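Local structure of titin (Homo sapiens, 2A38) at residues Gln10-Val15 with Ala89-Glu94; Thr24-Ile29 with Asp60-Leu65; Val37-Asp42 with Tyr78-Thr83. The protein serves as a giant structural protein of the muscle sarcomere, whose N-terminal immunoglobulin doublet Z1Z2 probably helps to anchor the filament at the Z-disc. All coordinates share one frame; numbering follows the deposited sequence.

Interaction 1. Residues Gln10-Val15 with Ala89-Glu94; sequences QPLQSV and ATSTAE
Leu-12 lays its CB against the methyl group of Ala-93, the two carbons 3.6 Å apart, and so packs Gln-10–Val-15 onto Ala-89–Glu-94. Its CG lies anti to the carbonyl carbon, beside the backbone N, which brings CD1 to 3.4 Å from the backbone O of Ser-91. Beyond the partner segment the same side chain touches Ala-27 and Leu-80, so it is an inward-facing anchor of a largely exposed segment.

Two serines fasten the segment where backbone pairing is incomplete. The Ser-91 hydroxyl, anti to its own N, accepts the N-H of Leu-12 in an almost perfectly straight bond (177°), OG to N 3.2 Å. Pro-11 has no N-H to offer, but its CB rests beside that same hydroxyl. Farther along, the roles reverse: Ser-14 OG, from the loop side, takes the N-H of Glu-94 at 3.0 Å. In both cases a side-chain oxygen stands in for a carbonyl. Between them, nearer Ser-91, a water donates one hydrogen to Leu-12 O and the other to Thr-92 O, 2.6 Å away from the latter, bridging two carbonyls that could not bond each other. Direct backbone pairing begins with Val-15 N, which meets Glu-94 O at 3.1 Å, nearly along the C=O axis. The carboxylate of Glu-94 turns away from the contact.

The touching parts run in nearly the same direction, 8° apart. Serine and water bridges thus lead a loop into register with the last strand of this first domain, 87-98, before strand 15-18 joins it in parallel. Such a switch of the first strand from one sheet to the other, with its second half parallel to the domain's final strand, is the A–A′ kink beside strand G characteristic of I-set immunoglobulin domains.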
loop_
_atom_site.group_PDB
_atom_site.type_symbol
_atom_site.label_atom_id
_atom_site.label_comp_id
_atom_site.label_asym_id
_atom_site.label_seq_id
_atom_site.Cartn_x
_atom_site.Cartn_y
_atom_site.Cartn_z
ATOM N N GLN A 10 24.065 -15.696 -14.515
ATOM C CA GLN A 10 23.500 -15.249 -13.236
ATOM C C GLN A 10 22.042 -15.678 -13.277
ATOM O O GLN A 10 21.259 -15.167 -14.079
ATOM C CB GLN A 10 23.568 -13.732 -13.078
ATOM C CG GLN A 10 24.915 -13.197 -12.639
ATOM C CD GLN A 10 25.430 -13.850 -11.364
ATOM O OE1 GLN A 10 24.687 -14.030 -10.386
ATOM N NE2 GLN A 10 26.717 -14.199 -11.362
ATOM N N PRO A 11 21.656 -16.638 -12.423
ATOM C CA PRO A 11 20.265 -17.102 -12.424
ATOM C C PRO A 11 19.322 -16.187 -11.666
ATOM O O PRO A 11 19.752 -15.244 -10.999
ATOM C CB PRO A 11 20.370 -18.481 -11.778
ATOM C CG PRO A 11 21.437 -18.253 -10.736
ATOM C CD PRO A 11 22.479 -17.415 -11.474
ATOM N N LEU A 12 18.031 -16.472 -11.784
ATOM C CA LEU A 12 17.024 -15.698 -11.085
ATOM C C LEU A 12 17.119 -16.081 -9.620
ATOM O O LEU A 12 17.342 -17.252 -9.301
ATOM C CB LEU A 12 15.624 -16.049 -11.580
ATOM C CG LEU A 12 15.253 -15.679 -13.003
ATOM C CD1 LEU A 12 13.805 -16.032 -13.244
ATOM C CD2 LEU A 12 15.489 -14.202 -13.215
ATOM N N GLN A 13 16.960 -15.099 -8.736
ATOM C CA GLN A 13 17.001 -15.357 -7.302
ATOM C C GLN A 13 15.607 -15.140 -6.716
ATOM O O GLN A 13 14.970 -14.115 -6.965
ATOM C CB GLN A 13 18.015 -14.435 -6.607
ATOM C CG GLN A 13 19.489 -14.785 -6.862
ATOM C CD GLN A 13 19.892 -16.182 -6.350
ATOM O OE1 GLN A 13 19.777 -16.487 -5.155
ATOM N NE2 GLN A 13 20.373 -17.027 -7.259
ATOM N N SER A 14 15.122 -16.119 -5.962
ATOM C CA SER A 14 13.815 -16.000 -5.336
ATOM C C SER A 14 13.848 -14.774 -4.439
ATOM O O SER A 14 14.891 -14.440 -3.876
ATOM C CB SER A 14 13.503 -17.241 -4.503
ATOM O OG SER A 14 13.236 -18.353 -5.340
ATOM N N VAL A 15 12.711 -14.101 -4.304
ATOM C CA VAL A 15 12.663 -12.906 -3.484
ATOM C C VAL A 15 11.365 -12.723 -2.694
ATOM O O VAL A 15 10.268 -13.014 -3.176
ATOM C CB VAL A 15 12.906 -11.651 -4.355
ATOM C CG1 VAL A 15 11.793 -11.502 -5.367
ATOM C CG2 VAL A 15 13.009 -10.419 -3.479
ATOM N N ALA A 89 17.315 -22.446 -22.743
ATOM C CA ALA A 89 17.600 -22.483 -21.311
ATOM C C ALA A 89 16.452 -21.839 -20.549
ATOM O O ALA A 89 15.772 -20.969 -21.065
ATOM C CB ALA A 89 18.905 -21.744 -21.009
ATOM N N THR A 90 16.240 -22.278 -19.316
ATOM C CA THR A 90 15.183 -21.732 -18.486
ATOM C C THR A 90 15.718 -21.550 -17.076
ATOM O O THR A 90 16.544 -22.329 -16.621
ATOM C CB THR A 90 13.978 -22.682 -18.442
ATOM O OG1 THR A 90 13.393 -22.759 -19.744
ATOM C CG2 THR A 90 12.938 -22.195 -17.454
ATOM N N SER A 91 15.257 -20.503 -16.405
ATOM C CA SER A 91 15.650 -20.214 -15.033
ATOM C C SER A 91 14.352 -19.862 -14.330
ATOM O O SER A 91 13.602 -19.030 -14.811
ATOM C CB SER A 91 16.602 -19.026 -14.992
ATOM O OG SER A 91 17.092 -18.811 -13.677
ATOM N N THR A 92 14.073 -20.505 -13.201
ATOM C CA THR A 92 12.838 -20.247 -12.472
ATOM C C THR A 92 13.092 -19.883 -11.010
ATOM O O THR A 92 13.953 -20.469 -10.348
ATOM C CB THR A 92 11.902 -21.478 -12.543
ATOM O OG1 THR A 92 11.474 -21.676 -13.899
ATOM C CG2 THR A 92 10.675 -21.287 -11.663
ATOM N N ALA A 93 12.338 -18.898 -10.518
ATOM C CA ALA A 93 12.443 -18.436 -9.133
ATOM C C ALA A 93 11.045 -18.174 -8.598
ATOM O O ALA A 93 10.078 -18.129 -9.353
ATOM C CB ALA A 93 13.278 -17.158 -9.053
ATOM N N GLU A 94 10.935 -17.989 -7.291
ATOM C CA GLU A 94 9.633 -17.744 -6.698
ATOM C C GLU A 94 9.540 -16.359 -6.068
ATOM O O GLU A 94 10.502 -15.862 -5.478
ATOM C CB GLU A 94 9.341 -18.808 -5.646
ATOM C CG GLU A 94 7.944 -18.734 -5.082
ATOM C CD GLU A 94 7.819 -19.445 -3.741
ATOM O OE1 GLU A 94 8.202 -20.637 -3.660
ATOM O OE2 GLU A 94 7.338 -18.809 -2.767
HETATM O O HOH W 1 16.494 -19.732 -10.270
#

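Interaction 2. Residues Thr24-Ile29 with Asp60-Leu65; sequences TFEAHI and DGRAKL. With CD (cadmium ion), chain D.
The pairing of strands B and E in an I-set immunoglobulin sandwich is illustrated by Thr-24–Ile-29 and Asp-60–Leu-65, which run antiparallel; the first of them carries a cadmium site on its outer face. Phe-25 and Leu-65, then Ala-27 and Ala-63, form hydrogen-bonded pairs with two bonds each, and Ile-29 N adds a bond to Gly-61 O of 2.9 Å.

On the face of Glu-26 and His-28, the cadmium ion is held by Glu-26 OE2 at 2.2 Å, His-28 NE2 at 2.4 Å and a water. OE2 also forms a salt bridge with Arg-62, accepting NE through its anti lone pair, at 2.9 Å and within the guanidinium plane, and NH2 adds a weak bond. The carboxylate stands 76° to that plane. Metal and arginine together would probably stabilise the ionised form of Glu-26. Over one face of the imidazole lies Arg-62 CG, 4.0 Å from CE1, while ND1 gives its N-H to a water at 2.9 Å, leaving NE2 to bind the metal. An alanine in place of His-28 would remove both the cadmium ligand and the surface beneath Arg-62 CG, and would probably weaken metal binding.

The opposite face turns inward: Phe-25 and Leu-65 touch Trp-39 of strand 36-41, Ala-27 and Ile-29 meet Leu-80 of strand 76-84, and strands 4-8 and 55-59 flank the pair within its own sheet.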
loop_
_atom_site.group_PDB
_atom_site.type_symbol
_atom_site.label_atom_id
_atom_site.label_comp_id
_atom_site.label_asym_id
_atom_site.label_seq_id
_atom_site.Cartn_x
_atom_site.Cartn_y
_atom_site.Cartn_z
ATOM N N THR A 24 11.894 -6.973 -8.167
ATOM C CA THR A 24 12.730 -7.114 -9.340
ATOM C C THR A 24 13.401 -8.469 -9.469
ATOM O O THR A 24 14.036 -8.967 -8.533
ATOM C CB THR A 24 13.836 -6.049 -9.374
ATOM O OG1 THR A 24 13.265 -4.762 -9.111
ATOM C CG2 THR A 24 14.496 -6.021 -10.749
ATOM N N PHE A 25 13.226 -9.057 -10.646
ATOM C CA PHE A 25 13.837 -10.322 -11.015
ATOM C C PHE A 25 14.854 -9.910 -12.074
ATOM O O PHE A 25 14.527 -9.158 -12.987
ATOM C CB PHE A 25 12.800 -11.266 -11.628
ATOM C CG PHE A 25 12.056 -12.087 -10.619
ATOM C CD1 PHE A 25 10.670 -12.037 -10.546
ATOM C CD2 PHE A 25 12.746 -12.928 -9.745
ATOM C CE1 PHE A 25 9.978 -12.815 -9.617
ATOM C CE2 PHE A 25 12.063 -13.713 -8.809
ATOM C CZ PHE A 25 10.679 -13.655 -8.746
ATOM N N GLU A 26 16.088 -10.376 -11.939
ATOM C CA GLU A 26 17.125 -10.040 -12.899
ATOM C C GLU A 26 17.970 -11.279 -13.170
ATOM O O GLU A 26 18.145 -12.126 -12.300
ATOM C CB GLU A 26 18.007 -8.913 -12.356
ATOM C CG GLU A 26 19.120 -8.475 -13.303
ATOM C CD GLU A 26 20.513 -8.727 -12.736
ATOM O OE1 GLU A 26 20.785 -9.869 -12.295
ATOM O OE2 GLU A 26 21.339 -7.790 -12.734
ATOM N N ALA A 27 18.490 -11.384 -14.384
ATOM C CA ALA A 27 19.303 -12.521 -14.751
ATOM C C ALA A 27 20.268 -12.103 -15.835
ATOM O O ALA A 27 20.037 -11.130 -16.533
ATOM C CB ALA A 27 18.419 -13.642 -15.255
ATOM N N HIS A 28 21.366 -12.828 -15.955
ATOM C CA HIS A 28 22.335 -12.553 -16.991
ATOM C C HIS A 28 22.328 -13.760 -17.878
ATOM O O HIS A 28 22.495 -14.889 -17.416
ATOM C CB HIS A 28 23.718 -12.340 -16.403
ATOM C CG HIS A 28 23.885 -10.997 -15.775
ATOM N ND1 HIS A 28 24.438 -9.929 -16.448
ATOM C CD2 HIS A 28 23.510 -10.530 -14.565
ATOM C CE1 HIS A 28 24.398 -8.862 -15.676
ATOM N NE2 HIS A 28 23.840 -9.198 -14.529
ATOM N N ILE A 29 22.125 -13.517 -19.158
ATOM C CA ILE A 29 22.065 -14.594 -20.113
ATOM C C ILE A 29 23.154 -14.446 -21.151
ATOM O O ILE A 29 23.396 -13.350 -21.665
ATOM C CB ILE A 29 20.701 -14.601 -20.813
ATOM C CG1 ILE A 29 19.601 -14.771 -19.763
ATOM C CG2 ILE A 29 20.660 -15.703 -21.867
ATOM C CD1 ILE A 29 18.209 -14.626 -20.303
ATOM N N ASP A 60 22.258 -5.660 -22.934
ATOM C CA ASP A 60 23.610 -6.038 -22.531
ATOM C C ASP A 60 23.643 -7.407 -21.868
ATOM O O ASP A 60 24.420 -7.634 -20.939
ATOM C CB ASP A 60 24.208 -5.006 -21.566
ATOM C CG ASP A 60 24.294 -3.609 -22.168
ATOM O OD1 ASP A 60 24.826 -3.468 -23.294
ATOM O OD2 ASP A 60 23.836 -2.648 -21.506
ATOM N N GLY A 61 22.801 -8.318 -22.349
ATOM C CA GLY A 61 22.768 -9.653 -21.781
ATOM C C GLY A 61 22.124 -9.701 -20.409
ATOM O O GLY A 61 22.173 -10.721 -19.733
ATOM N N ARG A 62 21.518 -8.592 -19.999
ATOM C CA ARG A 62 20.856 -8.515 -18.709
ATOM C C ARG A 62 19.344 -8.430 -18.913
ATOM O O ARG A 62 18.848 -7.481 -19.508
ATOM C CB ARG A 62 21.333 -7.282 -17.953
ATOM C CG ARG A 62 20.825 -7.194 -16.521
ATOM C CD ARG A 62 20.829 -5.752 -16.025
ATOM N NE ARG A 62 20.714 -5.661 -14.573
ATOM C CZ ARG A 62 20.609 -4.515 -13.904
ATOM N NH1 ARG A 62 20.595 -3.364 -14.564
ATOM N NH2 ARG A 62 20.535 -4.513 -12.577
ATOM N N ALA A 63 18.614 -9.434 -18.441
ATOM C CA ALA A 63 17.160 -9.435 -18.563
ATOM C C ALA A 63 16.602 -9.005 -17.216
ATOM O O ALA A 63 17.042 -9.486 -16.174
ATOM C CB ALA A 63 16.650 -10.821 -18.911
ATOM N N LYS A 64 15.632 -8.100 -17.240
ATOM C CA LYS A 64 15.029 -7.610 -16.014
ATOM C C LYS A 64 13.516 -7.488 -16.123
ATOM O O LYS A 64 12.985 -7.082 -17.153
ATOM C CB LYS A 64 15.644 -6.258 -15.650
ATOM C CG LYS A 64 14.983 -5.560 -14.472
ATOM C CD LYS A 64 15.877 -4.467 -13.910
ATOM C CE LYS A 64 17.158 -5.078 -13.360
ATOM N NZ LYS A 64 17.965 -4.108 -12.573
ATOM N N LEU A 65 12.837 -7.872 -15.047
ATOM C CA LEU A 65 11.386 -7.797 -14.961
ATOM C C LEU A 65 11.078 -7.068 -13.662
ATOM O O LEU A 65 11.382 -7.564 -12.581
ATOM C CB LEU A 65 10.766 -9.195 -14.928
ATOM C CG LEU A 65 9.236 -9.217 -14.922
ATOM C CD1 LEU A 65 8.740 -10.534 -15.478
ATOM C CD2 LEU A 65 8.719 -8.991 -13.515
HETATM CD CD CD D . 23.495 -7.864 -12.547
HETATM O O HOH W 2 25.808 -10.080 -18.988
HETATM O O HOH W 3 22.922 -9.677 -11.246
#

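Interaction 3. Residues Val37-Asp42 with Tyr78-Thr83; sequences VSWFRD and YSLKAT
Leu-80 and Trp-39 make the tight part of the contact between Val-37–Asp-42 and Tyr-78–Thr-83. The leucine, CG anti to its backbone N, sets CD1 squarely over one face of the indole, 3.6 Å from the centroid of the five-membered ring and 15° off its normal, a CH-pi contact. CD2 lies farther along the same ring system, near CZ2 and CH2. Trp-39 continues into Phe-25, Ala-63 and Leu-65 of the facing sheet.

Farther along the face of Trp-39 and Leu-80, the partly exposed Arg-41 and the buried Tyr-78 lie side by side, pointing the same way. The extended arginine chain places CG over the tyrosine ring, 4.3 Å from its centroid and 12° off the normal, and Arg-41 CD 3.8 Å from Tyr-78 CZ. Their polar ends find partners largely outside the two segments: Arg-41 NH2 binds Ala-73 O and Tyr-78 OH binds Asn-74 O. Within its own segment, Arg-41 NE forms a salt bridge with Asp-42 OD2 at 3.2 Å, approaching from above the carboxylate plane. The tyrosine bond, to a carbonyl four residues back, makes a tyrosine corner, a hallmark of Greek-key immunoglobulin domains. The strands are C and F of that fold, Trp-39 being the core tryptophan of strand C and Leu-80 occupying the position where many relatives carry a disulfide cysteine.

Backbone bonds in both directions join Ser-38 with Lys-81 and Phe-40 with Ser-79; Lys-81 N meets Ser-38 O at 2.9 Å, whereas Ser-79 N approaches Phe-40 O from above the carbonyl plane.

The face carrying Phe-40, Ser-79 and Lys-81 is looser and partly exposed. Lys-81 crosses the phenyl ring at about a right angle, its CD 3.8 Å from CE1, and its NZ makes an off-centre cation-pi contact 4.9 Å from the Phe-40 centroid. Ser-79 OG only grazes Phe-40 CB, at 3.6 Å.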
loop_
_atom_site.group_PDB
_atom_site.type_symbol
_atom_site.label_atom_id
_atom_site.label_comp_id
_atom_site.label_asym_id
_atom_site.label_seq_id
_atom_site.Cartn_x
_atom_site.Cartn_y
_atom_site.Cartn_z
ATOM N N VAL A 37 14.476 -13.796 -25.560
ATOM C CA VAL A 37 14.063 -13.962 -24.173
ATOM C C VAL A 37 12.568 -13.767 -23.943
ATOM O O VAL A 37 11.929 -12.923 -24.564
ATOM C CB VAL A 37 14.869 -13.001 -23.275
ATOM C CG1 VAL A 37 14.267 -12.932 -21.902
ATOM C CG2 VAL A 37 16.302 -13.481 -23.187
ATOM N N SER A 38 12.018 -14.549 -23.025
ATOM C CA SER A 38 10.601 -14.484 -22.730
ATOM C C SER A 38 10.331 -14.849 -21.273
ATOM O O SER A 38 10.924 -15.782 -20.744
ATOM C CB SER A 38 9.870 -15.441 -23.670
ATOM O OG SER A 38 8.571 -15.732 -23.199
ATOM N N TRP A 39 9.437 -14.111 -20.621
ATOM C CA TRP A 39 9.093 -14.373 -19.221
ATOM C C TRP A 39 7.768 -15.117 -19.099
ATOM O O TRP A 39 6.910 -14.998 -19.963
ATOM C CB TRP A 39 8.997 -13.064 -18.450
ATOM C CG TRP A 39 10.300 -12.328 -18.301
ATOM C CD1 TRP A 39 10.881 -11.476 -19.205
ATOM C CD2 TRP A 39 11.174 -12.366 -17.167
ATOM N NE1 TRP A 39 12.063 -10.979 -18.697
ATOM C CE2 TRP A 39 12.268 -11.510 -17.449
ATOM C CE3 TRP A 39 11.141 -13.040 -15.935
ATOM C CZ2 TRP A 39 13.318 -11.309 -16.543
ATOM C CZ3 TRP A 39 12.185 -12.840 -15.038
ATOM C CH2 TRP A 39 13.258 -11.981 -15.347
ATOM N N PHE A 40 7.604 -15.893 -18.033
ATOM C CA PHE A 40 6.362 -16.641 -17.818
ATOM C C PHE A 40 5.987 -16.657 -16.350
ATOM O O PHE A 40 6.827 -16.449 -15.475
ATOM C CB PHE A 40 6.488 -18.106 -18.251
ATOM C CG PHE A 40 6.766 -18.297 -19.707
ATOM C CD1 PHE A 40 7.989 -17.927 -20.252
ATOM C CD2 PHE A 40 5.804 -18.863 -20.536
ATOM C CE1 PHE A 40 8.256 -18.116 -21.605
ATOM C CE2 PHE A 40 6.055 -19.058 -21.893
ATOM C CZ PHE A 40 7.287 -18.682 -22.429
ATOM N N ARG A 41 4.713 -16.906 -16.082
ATOM C CA ARG A 41 4.253 -17.014 -14.712
ATOM C C ARG A 41 3.280 -18.168 -14.631
ATOM O O ARG A 41 2.199 -18.116 -15.213
ATOM C CB ARG A 41 3.565 -15.750 -14.230
ATOM C CG ARG A 41 3.151 -15.922 -12.800
ATOM C CD ARG A 41 2.405 -14.753 -12.247
ATOM N NE ARG A 41 1.831 -15.122 -10.962
ATOM C CZ ARG A 41 1.148 -14.293 -10.186
ATOM N NH1 ARG A 41 0.955 -13.036 -10.568
ATOM N NH2 ARG A 41 0.651 -14.723 -9.036
ATOM N N ASP A 42 3.680 -19.214 -13.914
ATOM C CA ASP A 42 2.858 -20.404 -13.761
ATOM C C ASP A 42 2.503 -20.997 -15.128
ATOM O O ASP A 42 1.356 -21.373 -15.382
ATOM C CB ASP A 42 1.588 -20.062 -12.980
ATOM C CG ASP A 42 1.889 -19.424 -11.629
ATOM O OD1 ASP A 42 2.588 -20.060 -10.809
ATOM O OD2 ASP A 42 1.429 -18.284 -11.389
ATOM N N TYR A 78 7.991 -17.453 -11.220
ATOM C CA TYR A 78 8.302 -16.676 -12.406
ATOM C C TYR A 78 9.496 -17.354 -13.051
ATOM O O TYR A 78 10.438 -17.744 -12.363
ATOM C CB TYR A 78 8.684 -15.247 -12.040
ATOM C CG TYR A 78 7.515 -14.394 -11.632
ATOM C CD1 TYR A 78 6.838 -14.622 -10.425
ATOM C CD2 TYR A 78 7.071 -13.361 -12.459
ATOM C CE1 TYR A 78 5.746 -13.840 -10.060
ATOM C CE2 TYR A 78 5.989 -12.577 -12.108
ATOM C CZ TYR A 78 5.331 -12.820 -10.913
ATOM O OH TYR A 78 4.260 -12.034 -10.592
ATOM N N SER A 79 9.456 -17.509 -14.366
ATOM C CA SER A 79 10.561 -18.134 -15.057
ATOM C C SER A 79 10.942 -17.350 -16.288
ATOM O O SER A 79 10.144 -16.620 -16.852
ATOM C CB SER A 79 10.217 -19.572 -15.434
ATOM O OG SER A 79 9.133 -19.603 -16.335
ATOM N N LEU A 80 12.187 -17.515 -16.694
ATOM C CA LEU A 80 12.742 -16.838 -17.850
ATOM C C LEU A 80 13.270 -17.886 -18.832
ATOM O O LEU A 80 14.064 -18.737 -18.447
ATOM C CB LEU A 80 13.882 -15.941 -17.370
ATOM C CG LEU A 80 14.714 -15.133 -18.361
ATOM C CD1 LEU A 80 13.821 -14.175 -19.107
ATOM C CD2 LEU A 80 15.787 -14.367 -17.595
ATOM N N LYS A 81 12.793 -17.855 -20.073
ATOM C CA LYS A 81 13.260 -18.782 -21.108
ATOM C C LYS A 81 14.134 -18.034 -22.108
ATOM O O LYS A 81 13.781 -16.949 -22.547
ATOM C CB LYS A 81 12.106 -19.388 -21.905
ATOM C CG LYS A 81 11.318 -20.462 -21.192
ATOM C CD LYS A 81 10.385 -21.179 -22.183
ATOM C CE LYS A 81 9.451 -22.151 -21.456
ATOM N NZ LYS A 81 8.586 -22.935 -22.393
ATOM N N ALA A 82 15.261 -18.633 -22.476
ATOM C CA ALA A 82 16.187 -18.048 -23.448
ATOM C C ALA A 82 16.351 -19.047 -24.598
ATOM O O ALA A 82 16.556 -20.236 -24.357
ATOM C CB ALA A 82 17.535 -17.773 -22.787
ATOM N N THR A 83 16.277 -18.572 -25.837
ATOM C CA THR A 83 16.387 -19.478 -26.971
ATOM C C THR A 83 17.161 -18.971 -28.179
ATOM O O THR A 83 17.071 -17.802 -28.533
ATOM C CB THR A 83 14.989 -19.859 -27.491
ATOM O OG1 THR A 83 14.178 -20.297 -26.399
ATOM C CG2 THR A 83 15.081 -20.979 -28.512
#

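In the fold
From the N terminus, the chain leaves strand 4-8 through Gln-10–Val-15, whose partner, Ala-89–Glu-94, comes only near the end of the domain; interaction 1 therefore closes the widest loop, and interactions 2 and 3 are nested inside it. Those two cross: 24-29, 37-42, 60-65 and 78-83 alternate between them, as the strands pass from one sheet to the other. Interaction 2 joins two strands of one sheet and interaction 3 two of the other, with Leu-65 against Trp-39 and Phe-25 against Tyr-78 packing the two together. Interaction 1 spans both: Gln-10 O reaches His-28 N, while Ser-91 O meets Leu-80 N, so its first segment is tied to one sheet and its second lies in the other.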